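Local coordinates for protein ribonuclease S-3 (Pyrus pyrifolia, PDB 1IQQ) that cleaves RNA as a T2-family ribonuclease of the pistil and takes part in gametophytic self-incompatibility, by which flowering plants refuse their own pollen, at residues 3-8 against 168-173; 144-149 against 176-181; 152-157 against 183-188. All coordinates share one frame; numbering follows the deposited sequence.

Interaction 1. Residues 3-8 against 168-173; sequences YFQFTQ and TLCSDK
Antiparallel pairing in the central sheet of the RNase T2 fold joins F4 and F6 of strand 3-10 to S171 and L169 of strand 161-171. Each of these two hydrogen-bonded pairs closes a ring of two N-H...O=C bonds; F4 N to S171 O, 2.9 Å, is representative. The side chains of F4, F6, L169 and S171 leave on one face. There the F6 ring runs on to V106 and M109 of helix 99-112, while F4 lays CB against S171 OG at 3.4 Å and brings the edge of its ring to D172 O.

The other face carries Q5, T7, T168 and C170. T7 OG1 and T168 OG1 are 2.8 Å apart and share a hydrogen bond whose donor could be either hydroxyl. In both threonines OG1 stands beside the backbone N, anti to the carbonyl carbon (chi1 -59° and -64°), which lets the hydroxyls meet across a non-hydrogen-bonded pair. Water 1 links T168 OG1 to Q5 OE1, and Q5 NE2 is held by S38, so both ends of that amide are engaged. CG2 of T168 packs on Q5 CB at 3.7 Å. C170, in a disulfide with C181, meets the ring of Y3 at its edge as a sulfur-aromatic contact, SG lying 3.8 Å from Y3 CE1.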
loop_
_atom_site.group_PDB
_atom_site.type_symbol
_atom_site.label_atom_id
_atom_site.label_comp_id
_atom_site.label_asym_id
_atom_site.label_seq_id
_atom_site.Cartn_x
_atom_site.Cartn_y
_atom_site.Cartn_z
ATOM N N TYR A 3 14.682 -5.001 -1.086
ATOM C CA TYR A 3 13.464 -5.316 -1.891
ATOM C C TYR A 3 12.468 -4.218 -1.649
ATOM O O TYR A 3 12.749 -3.292 -0.860
ATOM C CB TYR A 3 12.902 -6.677 -1.455
ATOM C CG TYR A 3 12.145 -6.711 -0.118
ATOM C CD1 TYR A 3 10.751 -6.718 -0.093
ATOM C CD2 TYR A 3 12.826 -6.762 1.115
ATOM C CE1 TYR A 3 10.027 -6.738 1.074
ATOM C CE2 TYR A 3 12.091 -6.836 2.311
ATOM C CZ TYR A 3 10.674 -6.800 2.287
ATOM O OH TYR A 3 9.983 -6.745 3.486
ATOM N N PHE A 4 11.341 -4.238 -2.362
ATOM C CA PHE A 4 10.304 -3.237 -2.136
ATOM C C PHE A 4 9.027 -3.799 -1.569
ATOM O O PHE A 4 8.582 -4.928 -1.918
ATOM C CB PHE A 4 9.874 -2.631 -3.487
ATOM C CG PHE A 4 10.858 -1.697 -4.074
ATOM C CD1 PHE A 4 11.635 -2.090 -5.133
ATOM C CD2 PHE A 4 10.949 -0.404 -3.587
ATOM C CE1 PHE A 4 12.539 -1.145 -5.756
ATOM C CE2 PHE A 4 11.816 0.526 -4.193
ATOM C CZ PHE A 4 12.589 0.165 -5.251
ATOM N N GLN A 5 8.391 -3.011 -0.718
ATOM C CA GLN A 5 7.038 -3.268 -0.247
ATOM C C GLN A 5 6.159 -2.204 -0.865
ATOM O O GLN A 5 6.361 -1.001 -0.622
ATOM C CB GLN A 5 6.913 -3.102 1.247
ATOM C CG GLN A 5 7.642 -4.271 2.002
ATOM C CD GLN A 5 7.479 -4.118 3.490
ATOM O OE1 GLN A 5 6.445 -4.518 4.078
ATOM N NE2 GLN A 5 8.455 -3.496 4.114
ATOM N N PHE A 6 5.143 -2.590 -1.631
ATOM C CA PHE A 6 4.170 -1.629 -2.192
ATOM C C PHE A 6 2.895 -1.889 -1.475
ATOM O O PHE A 6 2.207 -2.890 -1.710
ATOM C CB PHE A 6 4.049 -1.883 -3.703
ATOM C CG PHE A 6 3.110 -0.942 -4.437
ATOM C CD1 PHE A 6 2.325 -1.419 -5.447
ATOM C CD2 PHE A 6 3.068 0.409 -4.148
ATOM C CE1 PHE A 6 1.509 -0.522 -6.208
ATOM C CE2 PHE A 6 2.273 1.311 -4.885
ATOM C CZ PHE A 6 1.493 0.851 -5.922
ATOM N N THR A 7 2.549 -0.976 -0.565
ATOM C CA THR A 7 1.383 -1.178 0.323
ATOM C C THR A 7 0.221 -0.309 -0.071
ATOM O O THR A 7 0.417 0.910 -0.327
ATOM C CB THR A 7 1.780 -0.806 1.734
ATOM O OG1 THR A 7 2.893 -1.633 2.141
ATOM C CG2 THR A 7 0.596 -1.102 2.713
ATOM N N GLN A 8 -0.957 -0.898 -0.192
ATOM C CA GLN A 8 -2.204 -0.165 -0.514
ATOM C C GLN A 8 -3.145 -0.338 0.671
ATOM O O GLN A 8 -3.088 -1.327 1.425
ATOM C CB GLN A 8 -2.806 -0.739 -1.797
ATOM C CG GLN A 8 -1.912 -0.361 -3.024
ATOM C CD GLN A 8 -2.439 -1.002 -4.274
ATOM O OE1 GLN A 8 -3.619 -0.923 -4.546
ATOM N NE2 GLN A 8 -1.521 -1.601 -5.073
ATOM N N THR A 168 -0.077 -5.576 0.884
ATOM C CA THR A 168 1.208 -5.220 0.371
ATOM C C THR A 168 1.673 -6.245 -0.627
ATOM O O THR A 168 1.590 -7.472 -0.385
ATOM C CB THR A 168 2.234 -5.217 1.527
ATOM O OG1 THR A 168 1.868 -4.191 2.460
ATOM C CG2 THR A 168 3.699 -4.990 0.997
ATOM N N LEU A 169 2.145 -5.781 -1.787
ATOM C CA LEU A 169 2.756 -6.620 -2.823
ATOM C C LEU A 169 4.256 -6.354 -2.729
ATOM O O LEU A 169 4.675 -5.194 -2.750
ATOM C CB LEU A 169 2.253 -6.219 -4.236
ATOM C CG LEU A 169 0.766 -6.085 -4.321
ATOM C CD1 LEU A 169 0.430 -5.786 -5.782
ATOM C CD2 LEU A 169 0.080 -7.386 -3.938
ATOM N N CYS A 170 5.086 -7.389 -2.616
ATOM C CA CYS A 170 6.528 -7.212 -2.493
ATOM C C CYS A 170 7.214 -7.541 -3.806
ATOM O O CYS A 170 6.716 -8.388 -4.606
ATOM C CB CYS A 170 7.080 -8.113 -1.374
ATOM S SG CYS A 170 6.427 -7.572 0.230
ATOM N N SER A 171 8.326 -6.848 -4.090
ATOM C CA SER A 171 9.071 -7.088 -5.336
ATOM C C SER A 171 10.514 -7.031 -5.084
ATOM O O SER A 171 10.943 -6.613 -3.976
ATOM C CB SER A 171 8.615 -6.076 -6.419
ATOM O OG SER A 171 8.747 -4.716 -5.983
ATOM N N ASP A 172 11.284 -7.535 -6.046
ATOM C CA ASP A 172 12.719 -7.558 -5.922
ATOM C C ASP A 172 13.390 -6.200 -5.975
ATOM O O ASP A 172 12.744 -5.191 -6.108
ATOM C CB ASP A 172 13.301 -8.617 -6.934
ATOM C CG ASP A 172 13.213 -8.209 -8.357
ATOM O OD1 ASP A 172 13.013 -7.033 -8.677
ATOM O OD2 ASP A 172 13.406 -9.136 -9.230
ATOM N N LYS A 173 14.711 -6.199 -5.805
ATOM C CA LYS A 173 15.417 -4.936 -5.737
ATOM C C LYS A 173 15.175 -4.007 -6.933
ATOM O O LYS A 173 15.186 -2.768 -6.802
ATOM C CB LYS A 173 16.914 -5.214 -5.476
ATOM C CG LYS A 173 17.652 -3.928 -5.054
ATOM C CD LYS A 173 19.026 -4.312 -4.499
ATOM C CE LYS A 173 19.780 -3.065 -4.061
ATOM N NZ LYS A 173 20.874 -3.301 -3.050
HETATM O O HOH W 1 3.678 -4.334 4.755
#

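Interaction 2. Residues 144-149 against 176-181; sequences NGADNK and EHFIDC
A type I' beta turn from A146 to K149, closed by a bond from K149 N to A146 O, lies in the loop after helix 135-143, which packs against the short, weakly bonded strand 178-179, with the CA atoms of K149 and D180 4.7 Å apart. The ring of F178 packs against the first residues of this turn. A146 CB stands over the centre of one face, 4.0 Å from the ring centroid in a CH-pi contact, and D147 CB reaches the ring edge at CD2. F178 also touches L169 of strand 161-171.

K149 makes the polar link. CG packs against F178 CB at 3.6 Å; beyond it the chain bends at chi2 (-51°) and chi4 (78°), the latter turning NZ to F178 O, to which it donates at 2.8 Å. The donor is tilted 33° from the carbonyl plane. D180 crosses K149 at about a right angle, but its carboxylate does not pair with the ammonium: OD1 lies 5.3 Å from K149 NZ and accepts from K150 N instead, so any attraction between the two charges is probably of longer range. Water 2 lies within hydrogen-bonding reach of D180 OD1 and N148 O, though it has more acceptors near it than protons, and water 3, bound by D180 N, is only weakly held by K149 NZ. An alanine in place of K149 would probably leave F178 O without its ammonium donor and open a gap beside F178 CB. Away from the annotated sites, this surface contact exemplifies a tight turn packed on an edge strand: a I' turn set against strand 178-179, which borders strand 161-171 in the sheet of the T2 fold.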
loop_
_atom_site.group_PDB
_atom_site.type_symbol
_atom_site.label_atom_id
_atom_site.label_comp_id
_atom_site.label_asym_id
_atom_site.label_seq_id
_atom_site.Cartn_x
_atom_site.Cartn_y
_atom_site.Cartn_z
ATOM N N ASN A 144 -3.142 -14.555 -7.500
ATOM C CA ASN A 144 -3.509 -14.744 -8.933
ATOM C C ASN A 144 -3.242 -13.515 -9.773
ATOM O O ASN A 144 -3.262 -13.652 -11.036
ATOM C CB ASN A 144 -5.000 -15.180 -9.118
ATOM C CG ASN A 144 -5.211 -16.141 -10.283
ATOM O OD1 ASN A 144 -4.338 -16.972 -10.549
ATOM N ND2 ASN A 144 -6.383 -16.121 -10.900
ATOM N N GLY A 145 -3.055 -12.344 -9.144
ATOM C CA GLY A 145 -2.741 -11.152 -9.903
ATOM C C GLY A 145 -1.329 -10.718 -9.630
ATOM O O GLY A 145 -0.938 -9.622 -10.039
ATOM N N ALA A 146 -0.538 -11.541 -8.921
ATOM C CA ALA A 146 0.821 -11.156 -8.566
ATOM C C ALA A 146 1.850 -12.272 -8.642
ATOM O O ALA A 146 2.642 -12.495 -7.745
ATOM C CB ALA A 146 0.835 -10.491 -7.168
ATOM N N ASP A 147 1.765 -12.991 -9.769
ATOM C CA ASP A 147 2.811 -13.970 -10.070
ATOM C C ASP A 147 2.987 -15.049 -9.009
ATOM O O ASP A 147 4.094 -15.529 -8.766
ATOM C CB ASP A 147 4.125 -13.160 -10.298
ATOM C CG ASP A 147 5.362 -14.043 -10.680
ATOM O OD1 ASP A 147 5.214 -14.780 -11.701
ATOM O OD2 ASP A 147 6.434 -14.023 -10.000
ATOM N N ASN A 148 1.882 -15.449 -8.374
ATOM C CA ASN A 148 1.863 -16.479 -7.366
ATOM C C ASN A 148 2.510 -16.047 -6.075
ATOM O O ASN A 148 2.478 -16.839 -5.151
ATOM C CB ASN A 148 2.588 -17.777 -7.887
ATOM C CG ASN A 148 2.420 -18.967 -6.963
ATOM O OD1 ASN A 148 3.346 -19.338 -6.207
ATOM N ND2 ASN A 148 1.261 -19.631 -7.042
ATOM N N LYS A 149 3.013 -14.787 -5.939
ATOM C CA LYS A 149 3.755 -14.363 -4.755
ATOM C C LYS A 149 2.830 -13.974 -3.609
ATOM O O LYS A 149 1.743 -13.442 -3.857
ATOM C CB LYS A 149 4.745 -13.233 -5.108
ATOM C CG LYS A 149 5.802 -13.693 -6.180
ATOM C CD LYS A 149 6.484 -14.995 -5.797
ATOM C CE LYS A 149 7.591 -15.389 -6.819
ATOM N NZ LYS A 149 8.760 -14.621 -6.605
ATOM N N GLU A 176 11.015 -5.175 -10.614
ATOM C CA GLU A 176 10.472 -5.759 -11.853
ATOM C C GLU A 176 9.820 -7.118 -11.711
ATOM O O GLU A 176 9.099 -7.532 -12.642
ATOM C CB GLU A 176 11.533 -5.831 -12.954
ATOM C CG GLU A 176 12.614 -6.894 -12.813
ATOM C CD GLU A 176 13.787 -6.803 -13.841
ATOM O OE1 GLU A 176 13.558 -6.928 -15.068
ATOM O OE2 GLU A 176 14.947 -6.632 -13.402
ATOM N N HIS A 177 10.118 -7.847 -10.638
ATOM C CA HIS A 177 9.498 -9.172 -10.411
ATOM C C HIS A 177 8.995 -9.177 -8.990
ATOM O O HIS A 177 9.657 -8.646 -8.104
ATOM C CB HIS A 177 10.542 -10.302 -10.550
ATOM C CG HIS A 177 11.155 -10.406 -11.916
ATOM N ND1 HIS A 177 10.469 -10.877 -13.012
ATOM C CD2 HIS A 177 12.411 -10.124 -12.337
ATOM C CE1 HIS A 177 11.279 -10.864 -14.066
ATOM N NE2 HIS A 177 12.465 -10.414 -13.683
ATOM N N PHE A 178 7.808 -9.758 -8.756
ATOM C CA PHE A 178 7.304 -9.896 -7.408
ATOM C C PHE A 178 8.095 -10.979 -6.659
ATOM O O PHE A 178 8.702 -11.888 -7.274
ATOM C CB PHE A 178 5.856 -10.349 -7.472
ATOM C CG PHE A 178 4.902 -9.306 -7.981
ATOM C CD1 PHE A 178 4.668 -8.139 -7.260
ATOM C CD2 PHE A 178 4.223 -9.512 -9.180
ATOM C CE1 PHE A 178 3.728 -7.182 -7.738
ATOM C CE2 PHE A 178 3.284 -8.599 -9.705
ATOM C CZ PHE A 178 3.019 -7.402 -8.970
ATOM N N ILE A 179 8.111 -10.852 -5.349
ATOM C CA ILE A 179 8.646 -11.859 -4.464
ATOM C C ILE A 179 7.667 -12.036 -3.338
ATOM O O ILE A 179 6.805 -11.199 -3.113
ATOM C CB ILE A 179 9.994 -11.508 -3.843
ATOM C CG1 ILE A 179 9.901 -10.260 -2.930
ATOM C CG2 ILE A 179 11.037 -11.331 -4.953
ATOM C CD1 ILE A 179 11.183 -9.976 -2.231
ATOM N N ASP A 180 7.766 -13.171 -2.633
ATOM C CA ASP A 180 6.898 -13.336 -1.461
ATOM C C ASP A 180 7.314 -12.277 -0.414
ATOM O O ASP A 180 8.503 -11.988 -0.191
ATOM C CB ASP A 180 7.119 -14.727 -0.823
ATOM C CG ASP A 180 6.610 -15.875 -1.653
ATOM O OD1 ASP A 180 5.658 -15.747 -2.424
ATOM O OD2 ASP A 180 7.208 -16.976 -1.434
ATOM N N CYS A 181 6.320 -11.717 0.307
ATOM C CA CYS A 181 6.613 -10.759 1.349
ATOM C C CYS A 181 7.124 -11.517 2.589
ATOM O O CYS A 181 6.495 -12.472 3.037
ATOM C CB CYS A 181 5.353 -10.010 1.747
ATOM S SG CYS A 181 4.755 -8.782 0.538
HETATM O O HOH W 2 4.773 -17.970 -3.641
HETATM O O HOH W 3 9.665 -15.170 -3.468
#

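Interaction 3. Residues 152-157 against 183-188; sequences KLKCQK and HPFEPI
A lysine-aromatic contact at the protein surface joins K152, at the start of strand 152-158 in the sheet of the RNase T2 fold, to F185 in the loop between strands 178-179 and 198-199. The lysine chain is extended beyond CG and crosses the phenylalanine at about a right angle. Its CE lies over one face of the F185 ring, offset toward the rim, 3.6 Å from the centroid in a CH-pi contact. NZ sits farther off-centre, 4.2 Å from the same centroid and 32° off the ring normal, which makes a cation-pi interaction.

The ammonium is also anchored by the loop backbone. K152 NZ donates to H183 O at 2.8 Å, approaching nearly along the C=O axis with a C=O...N angle of 161°. One lysine therefore grips the loop twice, through a carbonyl and through a ring two residues later, and the carbonyl is likely to add to the stabilisation of the positive charge. H183 itself is tied by its imidazole NE2 to M40 O, a second attachment of the same loop.

F185 puts its CG beside the backbone N, anti to the carbonyl carbon (chi1 -64°), and the ring turns back to the strand. K154 CB meets the ring at its edge, 3.9 Å from F185 CE2, while K154 also touches E166 of the neighbouring strand. Water 4 joins the two backbones, donating to L153 O at 2.8 Å and accepting from F185 N.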
loop_
_atom_site.group_PDB
_atom_site.type_symbol
_atom_site.label_atom_id
_atom_site.label_comp_id
_atom_site.label_asym_id
_atom_site.label_seq_id
_atom_site.Cartn_x
_atom_site.Cartn_y
_atom_site.Cartn_z
ATOM N N LYS A 152 1.463 -9.475 1.973
ATOM C CA LYS A 152 1.392 -9.245 3.415
ATOM C C LYS A 152 0.084 -8.482 3.639
ATOM O O LYS A 152 -0.200 -7.405 3.006
ATOM C CB LYS A 152 2.601 -8.441 3.910
ATOM C CG LYS A 152 2.456 -8.072 5.412
ATOM C CD LYS A 152 3.804 -7.556 5.964
ATOM C CE LYS A 152 3.622 -7.151 7.456
ATOM N NZ LYS A 152 4.992 -6.715 7.935
ATOM N N LEU A 153 -0.745 -9.005 4.566
ATOM C CA LEU A 153 -2.048 -8.399 4.849
ATOM C C LEU A 153 -2.096 -7.795 6.253
ATOM O O LEU A 153 -1.488 -8.316 7.190
ATOM C CB LEU A 153 -3.138 -9.449 4.739
ATOM C CG LEU A 153 -3.811 -9.658 3.382
ATOM C CD1 LEU A 153 -2.762 -10.040 2.356
ATOM C CD2 LEU A 153 -4.838 -10.771 3.504
ATOM N N LYS A 154 -2.875 -6.723 6.377
ATOM C CA LYS A 154 -3.102 -6.053 7.671
ATOM C C LYS A 154 -4.596 -5.972 7.862
ATOM O O LYS A 154 -5.337 -5.585 6.947
ATOM C CB LYS A 154 -2.568 -4.615 7.651
ATOM C CG LYS A 154 -2.784 -3.966 9.015
ATOM C CD LYS A 154 -2.190 -2.523 9.024
ATOM C CE LYS A 154 -2.014 -1.988 10.423
ATOM N NZ LYS A 154 -1.116 -0.774 10.306
ATOM N N CYS A 155 -5.050 -6.325 9.072
ATOM C CA CYS A 155 -6.474 -6.251 9.428
ATOM C C CYS A 155 -6.603 -5.416 10.737
ATOM O O CYS A 155 -5.593 -5.055 11.336
ATOM C CB CYS A 155 -7.023 -7.639 9.713
ATOM S SG CYS A 155 -7.321 -8.606 8.196
ATOM N N GLN A 156 -7.851 -5.118 11.120
ATOM C CA GLN A 156 -8.045 -4.443 12.412
ATOM C C GLN A 156 -9.312 -4.982 13.016
ATOM O O GLN A 156 -10.263 -5.355 12.310
ATOM C CB GLN A 156 -8.179 -2.917 12.243
ATOM C CG GLN A 156 -9.331 -2.515 11.385
ATOM C CD GLN A 156 -9.286 -1.024 11.016
ATOM O OE1 GLN A 156 -8.316 -0.379 11.294
ATOM N NE2 GLN A 156 -10.327 -0.530 10.347
ATOM N N LYS A 157 -9.363 -5.027 14.360
ATOM C CA LYS A 157 -10.578 -5.502 15.019
ATOM C C LYS A 157 -11.361 -4.315 15.610
ATOM O O LYS A 157 -10.792 -3.483 16.287
ATOM C CB LYS A 157 -10.282 -6.484 16.145
ATOM C CG LYS A 157 -11.586 -7.088 16.716
ATOM C CD LYS A 157 -11.306 -8.322 17.563
ATOM C CE LYS A 157 -12.539 -8.648 18.414
ATOM N NZ LYS A 157 -12.193 -9.687 19.417
ATOM N N HIS A 183 8.275 -11.570 6.705
ATOM C CA HIS A 183 7.711 -10.874 7.843
ATOM C C HIS A 183 6.206 -10.587 7.999
ATOM O O HIS A 183 5.784 -9.420 8.258
ATOM C CB HIS A 183 8.479 -9.585 8.069
ATOM C CG HIS A 183 9.954 -9.768 7.890
ATOM N ND1 HIS A 183 10.596 -10.906 8.343
ATOM C CD2 HIS A 183 10.900 -9.003 7.311
ATOM C CE1 HIS A 183 11.880 -10.827 8.055
ATOM N NE2 HIS A 183 12.093 -9.685 7.427
ATOM N N PRO A 184 5.367 -11.621 7.842
ATOM C CA PRO A 184 3.927 -11.412 8.023
ATOM C C PRO A 184 3.717 -11.168 9.524
ATOM O O PRO A 184 4.587 -11.523 10.364
ATOM C CB PRO A 184 3.300 -12.768 7.658
ATOM C CG PRO A 184 4.441 -13.732 7.689
ATOM C CD PRO A 184 5.613 -12.940 7.218
ATOM N N PHE A 185 2.605 -10.507 9.828
ATOM C CA PHE A 185 2.291 -10.283 11.248
ATOM C C PHE A 185 2.035 -11.588 12.036
ATOM O O PHE A 185 1.542 -12.558 11.456
ATOM C CB PHE A 185 1.079 -9.393 11.374
ATOM C CG PHE A 185 1.289 -7.988 10.813
ATOM C CD1 PHE A 185 2.403 -7.220 11.168
ATOM C CD2 PHE A 185 0.357 -7.479 9.934
ATOM C CE1 PHE A 185 2.578 -5.934 10.636
ATOM C CE2 PHE A 185 0.539 -6.156 9.388
ATOM C CZ PHE A 185 1.637 -5.423 9.754
ATOM N N GLU A 186 2.442 -11.615 13.311
ATOM C CA GLU A 186 2.222 -12.796 14.183
ATOM C C GLU A 186 0.784 -12.730 14.681
ATOM O O GLU A 186 0.187 -11.649 14.870
ATOM C CB GLU A 186 3.215 -12.807 15.366
ATOM C CG GLU A 186 4.666 -12.836 14.884
ATOM C CD GLU A 186 5.728 -13.031 15.988
ATOM O OE1 GLU A 186 5.376 -13.261 17.185
ATOM O OE2 GLU A 186 6.932 -12.984 15.619
ATOM N N PRO A 187 0.227 -13.908 15.028
ATOM C CA PRO A 187 -1.169 -13.929 15.470
ATOM C C PRO A 187 -1.566 -13.127 16.677
ATOM O O PRO A 187 -2.711 -12.738 16.781
ATOM C CB PRO A 187 -1.453 -15.443 15.634
ATOM C CG PRO A 187 -0.509 -16.074 14.686
ATOM C CD PRO A 187 0.756 -15.291 14.831
ATOM N N ILE A 188 -0.637 -12.882 17.597
ATOM C CA ILE A 188 -0.989 -12.106 18.777
ATOM C C ILE A 188 -1.236 -10.653 18.472
ATOM O O ILE A 188 -1.853 -9.968 19.268
ATOM C CB ILE A 188 0.166 -12.245 19.871
ATOM C CG1 ILE A 188 -0.243 -11.686 21.268
ATOM C CG2 ILE A 188 1.395 -11.510 19.425
ATOM C CD1 ILE A 188 -1.593 -12.211 21.821
HETATM O O HOH W 4 0.781 -9.948 7.681
#

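Strand 161-171 relates all three interactions: in interaction 1 it pairs with strand 3-10; on its other side T168 N makes a probable hydrogen bond to K152 O (2.8 Å), reaching interaction 3. Interaction 2 is tied to interaction 1 by the C170-C181 disulfide and by a probable hydrogen bond from D172 N to H177 O, 2.8 Å. Their centres are 9 Å apart, against 16 Å between interactions 1 and 3. T7 in interaction 1 lies nearest the active site, its side chain about 4 Å from that of the proton donor H33; the side chain of K154 in interaction 3 is about 7 Å from that of H33, whereas interaction 2 is remote.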